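Local coordinates for protein hexokinase (Schistosoma mansoni, PDB 1BDG) that phosphorylates glucose and other hexoses with ATP, probably including mannose and fructose, to give hexose 6-phosphates in the first step of glycolysis, at residues Glu35-Gly40 with Ala383-Arg388; Asn223-Glu228 with Glu243-Thr248. One frame throughout, in Å; residues are numbered along the deposited sequence.

Interaction 1 of 2, residues Glu35-Gly40 with Ala383-Arg388; sequences ESMRLG and ACILRR. With SO4 (sulfate ion), chain E.
Met37 and Arg38 meet Cys384, Ile385 and Arg388 where two helix segments, 35-40 and 383-388, run with axes 11.2 Å apart at closest approach and their N-to-C directions 51° apart. Met37 does most of the bridging. Its CG lies anti to the carbonyl carbon (chi1 -67°), and the chain stays extended beyond it, carrying the thioether across to the other helix. There SD lies 3.9 Å from SG of Cys384, while the terminal CE touches CD1 of Ile385 at 3.8 Å, the two side chains crossing at about a right angle. These are apolar contacts; no hydrogen bond joins the two segments. In the fold, this is where helix 23-41 packs against the end of the long helix 357-389 of the large subdomain, with Ile51 and Met53 also touching Met37.

Toward the C-terminal end of 383-388 the contact is made by arginine. Arg388 reaches across with CG anti to the backbone N (chi1 172°), then bends at chi3, and NE comes within 4.2 Å of CB of Met37. Its guanidinium approaches CB of Arg38 obliquely, whereas the Arg38 chain bends off and keeps its own charged end apart: NE of Arg38 is 6.1 Å from NH2 of Arg388. The charge of Arg388 is met outside the two segments, chiefly by Glu228, which takes a salt bridge from NH1. A sulfate ion, probably from the crystallisation liquor and also bonded by Lys232, is doubtfully placed beside NH2; under that reserve, Arg388 NH1 gives its O2 a weak hydrogen bond.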
ATOM      1  N   GLU A  35      -6.267 -13.792 -13.897  1.00 18.01           N
ATOM      2  CA  GLU A  35      -5.723 -15.095 -14.256  1.00 19.34           C
ATOM      3  C   GLU A  35      -4.751 -15.559 -13.153  1.00 19.06           C
ATOM      4  O   GLU A  35      -4.766 -16.736 -12.781  1.00 19.94           O
ATOM      5  CB  GLU A  35      -5.024 -15.042 -15.639  1.00 22.57           C
ATOM      6  CG  GLU A  35      -5.953 -14.798 -16.863  1.00 27.40           C
ATOM      7  CD  GLU A  35      -5.216 -14.267 -18.132  1.00 30.97           C
ATOM      8  OE1 GLU A  35      -4.069 -14.688 -18.421  1.00 33.38           O
ATOM      9  OE2 GLU A  35      -5.782 -13.409 -18.850  1.00 30.44           O
ATOM     10  N   SER A  36      -3.944 -14.639 -12.602  1.00 17.21           N
ATOM     11  CA  SER A  36      -2.963 -14.973 -11.544  1.00 16.10           C
ATOM     12  C   SER A  36      -3.554 -15.276 -10.187  1.00 16.30           C
ATOM     13  O   SER A  36      -3.084 -16.180  -9.507  1.00 18.64           O
ATOM     14  CB  SER A  36      -1.932 -13.868 -11.362  1.00 15.23           C
ATOM     15  OG  SER A  36      -1.314 -13.553 -12.591  1.00 20.14           O
ATOM     16  N   MET A  37      -4.550 -14.505  -9.766  1.00 15.89           N
ATOM     17  CA  MET A  37      -5.179 -14.728  -8.473  1.00 14.67           C
ATOM     18  C   MET A  37      -5.793 -16.127  -8.372  1.00 17.02           C
ATOM     19  O   MET A  37      -5.583 -16.820  -7.364  1.00 16.42           O
ATOM     20  CB  MET A  37      -6.238 -13.669  -8.194  1.00 14.22           C
ATOM     21  CG  MET A  37      -5.706 -12.279  -8.000  1.00 13.53           C
ATOM     22  SD  MET A  37      -7.025 -11.131  -7.639  1.00 14.89           S
ATOM     23  CE  MET A  37      -6.134  -9.674  -7.212  1.00 11.82           C
ATOM     24  N   ARG A  38      -6.532 -16.564  -9.398  1.00 18.52           N
ATOM     25  CA  ARG A  38      -7.109 -17.903  -9.325  1.00 19.36           C
ATOM     26  C   ARG A  38      -6.029 -18.986  -9.331  1.00 19.47           C
ATOM     27  O   ARG A  38      -6.220 -20.056  -8.761  1.00 20.02           O
ATOM     28  CB  ARG A  38      -8.197 -18.154 -10.376  1.00 22.23           C
ATOM     29  CG  ARG A  38      -7.776 -18.155 -11.819  1.00 25.31           C
ATOM     30  CD  ARG A  38      -8.452 -19.308 -12.561  1.00 25.18           C
ATOM     31  NE  ARG A  38      -7.527 -20.430 -12.724  1.00 28.20           N
ATOM     32  CZ  ARG A  38      -7.003 -20.806 -13.894  1.00 30.66           C
ATOM     33  NH1 ARG A  38      -7.320 -20.148 -15.013  1.00 30.85           N
ATOM     34  NH2 ARG A  38      -6.198 -21.869 -13.957  1.00 31.64           N
ATOM     35  N   LEU A  39      -4.880 -18.698  -9.939  1.00 19.55           N
ATOM     36  CA  LEU A  39      -3.756 -19.636  -9.943  1.00 18.41           C
ATOM     37  C   LEU A  39      -3.137 -19.692  -8.540  1.00 19.20           C
ATOM     38  O   LEU A  39      -2.697 -20.755  -8.104  1.00 20.67           O
ATOM     39  CB  LEU A  39      -2.663 -19.201 -10.923  1.00 16.56           C
ATOM     40  CG  LEU A  39      -2.783 -19.440 -12.426  1.00 18.55           C
ATOM     41  CD1 LEU A  39      -1.509 -18.929 -13.092  1.00 15.37           C
ATOM     42  CD2 LEU A  39      -2.991 -20.915 -12.745  1.00 14.55           C
ATOM     43  N   GLY A  40      -3.097 -18.546  -7.853  1.00 16.86           N
ATOM     44  CA  GLY A  40      -2.518 -18.479  -6.517  1.00 15.83           C
ATOM     45  C   GLY A  40      -3.327 -19.177  -5.433  1.00 15.55           C
ATOM     46  O   GLY A  40      -2.796 -19.524  -4.372  1.00 13.70           O
ATOM     47  N   ALA A 383     -11.443  -3.461 -10.324  1.00 16.69           N
ATOM     48  CA  ALA A 383     -12.367  -4.045 -11.283  1.00 16.56           C
ATOM     49  C   ALA A 383     -12.128  -5.532 -11.365  1.00 16.84           C
ATOM     50  O   ALA A 383     -13.014  -6.287 -11.711  1.00 20.74           O
ATOM     51  CB  ALA A 383     -12.185  -3.433 -12.621  1.00 18.97           C
ATOM     52  N   CYS A 384     -10.911  -5.953 -11.067  1.00 18.62           N
ATOM     53  CA  CYS A 384     -10.581  -7.364 -11.086  1.00 18.33           C
ATOM     54  C   CYS A 384     -11.124  -8.060  -9.852  1.00 18.45           C
ATOM     55  O   CYS A 384     -11.547  -9.215  -9.922  1.00 18.30           O
ATOM     56  CB  CYS A 384      -9.081  -7.574 -11.139  1.00 19.60           C
ATOM     57  SG  CYS A 384      -8.675  -9.236 -10.607  1.00 26.54           S
ATOM     58  N   ILE A 385     -11.070  -7.370  -8.715  1.00 18.40           N
ATOM     59  CA  ILE A 385     -11.568  -7.899  -7.447  1.00 17.54           C
ATOM     60  C   ILE A 385     -13.079  -8.055  -7.549  1.00 17.57           C
ATOM     61  O   ILE A 385     -13.634  -9.101  -7.220  1.00 18.59           O
ATOM     62  CB  ILE A 385     -11.204  -6.958  -6.278  1.00 16.49           C
ATOM     63  CG1 ILE A 385      -9.720  -7.094  -5.928  1.00 17.13           C
ATOM     64  CG2 ILE A 385     -12.060  -7.237  -5.082  1.00 17.57           C
ATOM     65  CD1 ILE A 385      -9.299  -8.493  -5.554  1.00 15.72           C
ATOM     66  N   LEU A 386     -13.737  -7.016  -8.041  1.00 18.19           N
ATOM     67  CA  LEU A 386     -15.186  -7.021  -8.221  1.00 17.65           C
ATOM     68  C   LEU A 386     -15.609  -8.157  -9.158  1.00 16.20           C
ATOM     69  O   LEU A 386     -16.729  -8.659  -9.068  1.00 15.84           O
ATOM     70  CB  LEU A 386     -15.662  -5.676  -8.794  1.00 15.01           C
ATOM     71  CG  LEU A 386     -15.402  -4.439  -7.947  1.00 11.52           C
ATOM     72  CD1 LEU A 386     -16.182  -3.290  -8.520  1.00 12.36           C
ATOM     73  CD2 LEU A 386     -15.813  -4.680  -6.520  1.00 10.73           C
ATOM     74  N   ARG A 387     -14.724  -8.520 -10.081  1.00 16.05           N
ATOM     75  CA  ARG A 387     -14.998  -9.604 -11.014  1.00 16.91           C
ATOM     76  C   ARG A 387     -14.820 -10.963 -10.354  1.00 16.09           C
ATOM     77  O   ARG A 387     -15.287 -11.971 -10.863  1.00 15.24           O
ATOM     78  CB  ARG A 387     -14.095  -9.505 -12.236  1.00 17.72           C
ATOM     79  CG  ARG A 387     -14.451  -8.357 -13.138  1.00 19.27           C
ATOM     80  CD  ARG A 387     -14.036  -8.614 -14.568  1.00 19.99           C
ATOM     81  NE  ARG A 387     -14.018  -7.372 -15.337  1.00 20.10           N
ATOM     82  CZ  ARG A 387     -13.020  -6.998 -16.134  1.00 20.89           C
ATOM     83  NH1 ARG A 387     -11.944  -7.768 -16.288  1.00 17.73           N
ATOM     84  NH2 ARG A 387     -13.107  -5.852 -16.792  1.00 20.30           N
ATOM     85  N   ARG A 388     -14.134 -10.969  -9.218  1.00 16.31           N
ATOM     86  CA  ARG A 388     -13.886 -12.178  -8.456  1.00 17.95           C
ATOM     87  C   ARG A 388     -14.948 -12.277  -7.376  1.00 17.73           C
ATOM     88  O   ARG A 388     -15.755 -13.200  -7.386  1.00 20.13           O
ATOM     89  CB  ARG A 388     -12.480 -12.133  -7.860  1.00 17.93           C
ATOM     90  CG  ARG A 388     -12.163 -13.237  -6.899  1.00 17.71           C
ATOM     91  CD  ARG A 388     -10.678 -13.561  -6.936  1.00 17.32           C
ATOM     92  NE  ARG A 388     -10.346 -14.542  -7.977  1.00 18.79           N
ATOM     93  CZ  ARG A 388     -10.720 -15.826  -7.979  1.00 15.41           C
ATOM     94  NH1 ARG A 388     -11.451 -16.335  -7.004  1.00 16.08           N
ATOM     95  NH2 ARG A 388     -10.343 -16.611  -8.964  1.00 17.93           N
TER
HETATM   96  S   SO4 E 504     -11.878 -18.909  -9.654  1.00 38.87           S
HETATM   97  O1  SO4 E 504     -11.481 -18.134 -10.802  1.00 40.23           O
HETATM   98  O2  SO4 E 504     -12.480 -18.043  -8.683  1.00 37.97           O
HETATM   99  O3  SO4 E 504     -12.830 -19.909 -10.070  1.00 37.13           O
HETATM  100  O4  SO4 E 504     -10.727 -19.544  -9.067  1.00 36.46           O

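Interaction 2 of 2, residues Asn223-Glu228 with Glu243-Thr248. With GLC (alpha-D-glucopyranose), chain B.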
ATOM      1  N   ASN A 223      -1.988  -2.741  -2.134  1.00 12.68           N
ATOM      2  CA  ASN A 223      -2.405  -4.111  -1.865  1.00 11.90           C
ATOM      3  C   ASN A 223      -3.898  -4.101  -1.554  1.00 13.62           C
ATOM      4  O   ASN A 223      -4.424  -3.094  -1.107  1.00 15.24           O
ATOM      5  CB  ASN A 223      -1.626  -4.691  -0.687  1.00  8.47           C
ATOM      6  CG  ASN A 223      -1.840  -6.167  -0.522  1.00  8.87           C
ATOM      7  OD1 ASN A 223      -2.517  -6.788  -1.324  1.00 11.45           O
ATOM      8  ND2 ASN A 223      -1.270  -6.740   0.516  1.00  7.85           N
ATOM      9  N   VAL A 224      -4.577  -5.210  -1.823  1.00 14.40           N
ATOM     10  CA  VAL A 224      -6.000  -5.331  -1.568  1.00 13.39           C
ATOM     11  C   VAL A 224      -6.244  -6.666  -0.868  1.00 16.84           C
ATOM     12  O   VAL A 224      -5.432  -7.601  -0.971  1.00 19.48           O
ATOM     13  CB  VAL A 224      -6.817  -5.336  -2.873  1.00 13.99           C
ATOM     14  CG1 VAL A 224      -6.868  -6.719  -3.475  1.00  9.55           C
ATOM     15  CG2 VAL A 224      -8.204  -4.845  -2.615  1.00 13.75           C
ATOM     16  N   ALA A 225      -7.364  -6.748  -0.161  1.00 15.87           N
ATOM     17  CA  ALA A 225      -7.758  -7.945   0.546  1.00 14.06           C
ATOM     18  C   ALA A 225      -9.243  -8.001   0.295  1.00 16.26           C
ATOM     19  O   ALA A 225      -9.880  -6.955   0.187  1.00 17.01           O
ATOM     20  CB  ALA A 225      -7.480  -7.789   2.009  1.00 14.56           C
ATOM     21  N   TYR A 226      -9.801  -9.197   0.168  1.00 15.54           N
ATOM     22  CA  TYR A 226     -11.229  -9.329  -0.094  1.00 16.49           C
ATOM     23  C   TYR A 226     -11.810 -10.605   0.538  1.00 14.73           C
ATOM     24  O   TYR A 226     -11.063 -11.510   0.903  1.00 15.29           O
ATOM     25  CB  TYR A 226     -11.475  -9.283  -1.616  1.00 14.34           C
ATOM     26  CG  TYR A 226     -11.036 -10.522  -2.352  1.00 15.53           C
ATOM     27  CD1 TYR A 226      -9.706 -10.720  -2.688  1.00 16.18           C
ATOM     28  CD2 TYR A 226     -11.948 -11.535  -2.655  1.00 16.21           C
ATOM     29  CE1 TYR A 226      -9.291 -11.915  -3.301  1.00 18.58           C
ATOM     30  CE2 TYR A 226     -11.553 -12.718  -3.262  1.00 15.16           C
ATOM     31  CZ  TYR A 226     -10.228 -12.910  -3.580  1.00 17.45           C
ATOM     32  OH  TYR A 226      -9.828 -14.097  -4.154  1.00 17.13           O
ATOM     33  N   ILE A 227     -13.129 -10.671   0.710  1.00 16.58           N
ATOM     34  CA  ILE A 227     -13.723 -11.883   1.283  1.00 17.48           C
ATOM     35  C   ILE A 227     -13.885 -12.922   0.176  1.00 17.06           C
ATOM     36  O   ILE A 227     -14.421 -12.612  -0.885  1.00 15.70           O
ATOM     37  CB  ILE A 227     -15.083 -11.638   1.974  1.00 14.80           C
ATOM     38  CG1 ILE A 227     -14.996 -10.460   2.952  1.00 14.37           C
ATOM     39  CG2 ILE A 227     -15.439 -12.863   2.817  1.00 14.65           C
ATOM     40  CD1 ILE A 227     -16.326 -10.066   3.583  1.00  9.97           C
ATOM     41  N   GLU A 228     -13.422 -14.144   0.433  1.00 16.68           N
ATOM     42  CA  GLU A 228     -13.477 -15.230  -0.545  1.00 17.35           C
ATOM     43  C   GLU A 228     -14.145 -16.498  -0.029  1.00 17.18           C
ATOM     44  O   GLU A 228     -14.355 -16.677   1.160  1.00 20.28           O
ATOM     45  CB  GLU A 228     -12.049 -15.560  -1.019  1.00 16.98           C
ATOM     46  CG  GLU A 228     -11.864 -16.853  -1.834  1.00 16.43           C
ATOM     47  CD  GLU A 228     -12.347 -16.744  -3.257  1.00 18.59           C
ATOM     48  OE1 GLU A 228     -11.690 -16.021  -4.023  1.00 19.93           O
ATOM     49  OE2 GLU A 228     -13.367 -17.377  -3.617  1.00 17.88           O
ATOM     50  N   GLU A 243     -16.265 -18.657   4.443  1.00 20.38           N
ATOM     51  CA  GLU A 243     -15.303 -17.685   3.900  1.00 16.38           C
ATOM     52  C   GLU A 243     -14.044 -17.366   4.709  1.00 16.32           C
ATOM     53  O   GLU A 243     -13.915 -17.717   5.895  1.00 13.91           O
ATOM     54  CB  GLU A 243     -16.035 -16.368   3.622  1.00 15.68           C
ATOM     55  CG  GLU A 243     -17.388 -16.520   2.950  1.00 14.50           C
ATOM     56  CD  GLU A 243     -18.058 -15.195   2.696  1.00 16.29           C
ATOM     57  OE1 GLU A 243     -18.297 -14.462   3.672  1.00 14.22           O
ATOM     58  OE2 GLU A 243     -18.345 -14.891   1.518  1.00 15.77           O
ATOM     59  N   VAL A 244     -13.140 -16.648   4.042  1.00 14.18           N
ATOM     60  CA  VAL A 244     -11.862 -16.205   4.605  1.00 12.94           C
ATOM     61  C   VAL A 244     -11.380 -14.949   3.873  1.00 12.90           C
ATOM     62  O   VAL A 244     -11.562 -14.805   2.662  1.00 10.64           O
ATOM     63  CB  VAL A 244     -10.764 -17.284   4.484  1.00 13.30           C
ATOM     64  CG1 VAL A 244     -10.327 -17.444   3.024  1.00 14.62           C
ATOM     65  CG2 VAL A 244      -9.580 -16.937   5.376  1.00 12.19           C
ATOM     66  N   VAL A 245     -10.816 -14.017   4.624  1.00 11.51           N
ATOM     67  CA  VAL A 245     -10.319 -12.806   4.018  1.00 11.74           C
ATOM     68  C   VAL A 245      -8.992 -13.180   3.403  1.00 12.87           C
ATOM     69  O   VAL A 245      -8.136 -13.734   4.082  1.00 15.54           O
ATOM     70  CB  VAL A 245     -10.160 -11.659   5.060  1.00 10.42           C
ATOM     71  CG1 VAL A 245      -9.573 -10.419   4.405  1.00 10.09           C
ATOM     72  CG2 VAL A 245     -11.512 -11.309   5.662  1.00  9.09           C
ATOM     73  N   ILE A 246      -8.860 -12.971   2.100  1.00 13.42           N
ATOM     74  CA  ILE A 246      -7.624 -13.281   1.395  1.00 14.60           C
ATOM     75  C   ILE A 246      -6.743 -12.050   1.260  1.00 14.82           C
ATOM     76  O   ILE A 246      -7.232 -10.978   0.922  1.00 15.06           O
ATOM     77  CB  ILE A 246      -7.909 -13.827  -0.028  1.00 16.53           C
ATOM     78  CG1 ILE A 246      -8.448 -15.259   0.043  1.00 17.98           C
ATOM     79  CG2 ILE A 246      -6.639 -13.819  -0.868  1.00 18.55           C
ATOM     80  CD1 ILE A 246      -7.395 -16.298   0.303  1.00 18.83           C
ATOM     81  N   ASN A 247      -5.458 -12.201   1.553  1.00 14.28           N
ATOM     82  CA  ASN A 247      -4.499 -11.114   1.405  1.00 14.56           C
ATOM     83  C   ASN A 247      -3.828 -11.401   0.056  1.00 18.18           C
ATOM     84  O   ASN A 247      -2.939 -12.258  -0.062  1.00 18.07           O
ATOM     85  CB  ASN A 247      -3.482 -11.134   2.542  1.00 12.58           C
ATOM     86  CG  ASN A 247      -2.382 -10.105   2.369  1.00 11.27           C
ATOM     87  OD1 ASN A 247      -2.471  -9.199   1.548  1.00 11.77           O
ATOM     88  ND2 ASN A 247      -1.339 -10.240   3.156  1.00 10.29           N
ATOM     89  N   THR A 248      -4.302 -10.706  -0.971  1.00 19.59           N
ATOM     90  CA  THR A 248      -3.826 -10.886  -2.332  1.00 19.46           C
ATOM     91  C   THR A 248      -2.342 -10.669  -2.457  1.00 19.23           C
ATOM     92  O   THR A 248      -1.642 -11.507  -3.009  1.00 19.40           O
ATOM     93  CB  THR A 248      -4.563  -9.948  -3.294  1.00 17.78           C
ATOM     94  OG1 THR A 248      -4.197  -8.594  -3.008  1.00 19.73           O
ATOM     95  CG2 THR A 248      -6.064 -10.109  -3.120  1.00 16.09           C
TER
HETATM   96  C1  GLC B 501       3.259  -3.530   0.596  1.00 16.07           C
HETATM   97  C2  GLC B 501       3.229  -4.767   1.494  1.00 14.99           C
HETATM   98  C3  GLC B 501       1.801  -5.228   1.680  1.00 14.22           C
HETATM   99  C4  GLC B 501       0.963  -4.085   2.225  1.00 13.69           C
HETATM  100  C5  GLC B 501       1.054  -2.904   1.284  1.00 10.91           C
HETATM  101  C6  GLC B 501       0.290  -1.699   1.798  1.00 12.85           C
HETATM  102  O1  GLC B 501       2.674  -3.863  -0.618  1.00 18.87           O
HETATM  103  O2  GLC B 501       3.984  -5.828   0.912  1.00 13.02           O
HETATM  104  O3  GLC B 501       1.752  -6.323   2.583  1.00 14.67           O
HETATM  105  O4  GLC B 501      -0.376  -4.496   2.364  1.00 13.59           O
HETATM  106  O5  GLC B 501       2.422  -2.510   1.156  1.00 12.68           O
HETATM  107  O6  GLC B 501       1.074  -0.934   2.689  1.00 11.31           O
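Asn223 and Asn247 both hold CG anti to the backbone N (chi1 -170° and 175°); these torsions set the CG atoms, and the amides beyond them meet with planes 33° apart, the side chains crossing at about a right angle. Asn223 ND2 gives a hydrogen bond to OD1 of Asn247 at 2.9 Å and another to O4 of the bound glucose at 3.0 Å, so a single amide nitrogen ties the sugar to the neighbouring strand. Asn223 OD1 accepts a hydrogen bond from the backbone N of Glu249; with ND2 also held, this helps fix the amide's rotation. Next to this pair, Thr248 OG1 donates to the carbonyl O of Val224 at 2.6 Å, just where strand 243-247 ends. Its CG2 meets the edge of the Tyr226 ring, 3.7 Å from CE1, and Ile246 lies side by side with the tyrosine. Tyr226 OH in turn donates to the anti lone pair of Glu228 OE1 (2.7 Å). Along the backbones, Tyr226 with Ile246 and Glu228 with Val244 are antiparallel hydrogen-bonded pairs; Ile246 N to Tyr226 O measures 2.9 Å. Ala225, Ile227, Val245 and Asn247 point to the other face, where CB of Ala225 is 4.1 Å from CG1 of Val245. Such a hairpin belongs to the central sheet of the actin-like ATPase fold; in hexokinase its open end, away from the connection between the strands, supplies Asn223 to the glucose site.

Interactions 1 and 2 have centres 11 Å apart and lie on the same side of the chain's centre. Along the chain the order is 35-40, 223-228, 243-248, 383-388, so the strand pair is nested inside the loop closed by the helix pair. The two contacts form successive layers: CD1 of Ile385 packs 3.7 Å from CG1 of Val224, and Met37 touches Thr248. Helices 23-41 and 357-389 thus pack together over the sheet face that carries Tyr226, Glu228 and Ile246, while helix 197-206 packs on the other face. Glucose sits at the Asn223 end; the helix crossing does not touch it, the Met37 side chain lying about 12 Å from the sugar.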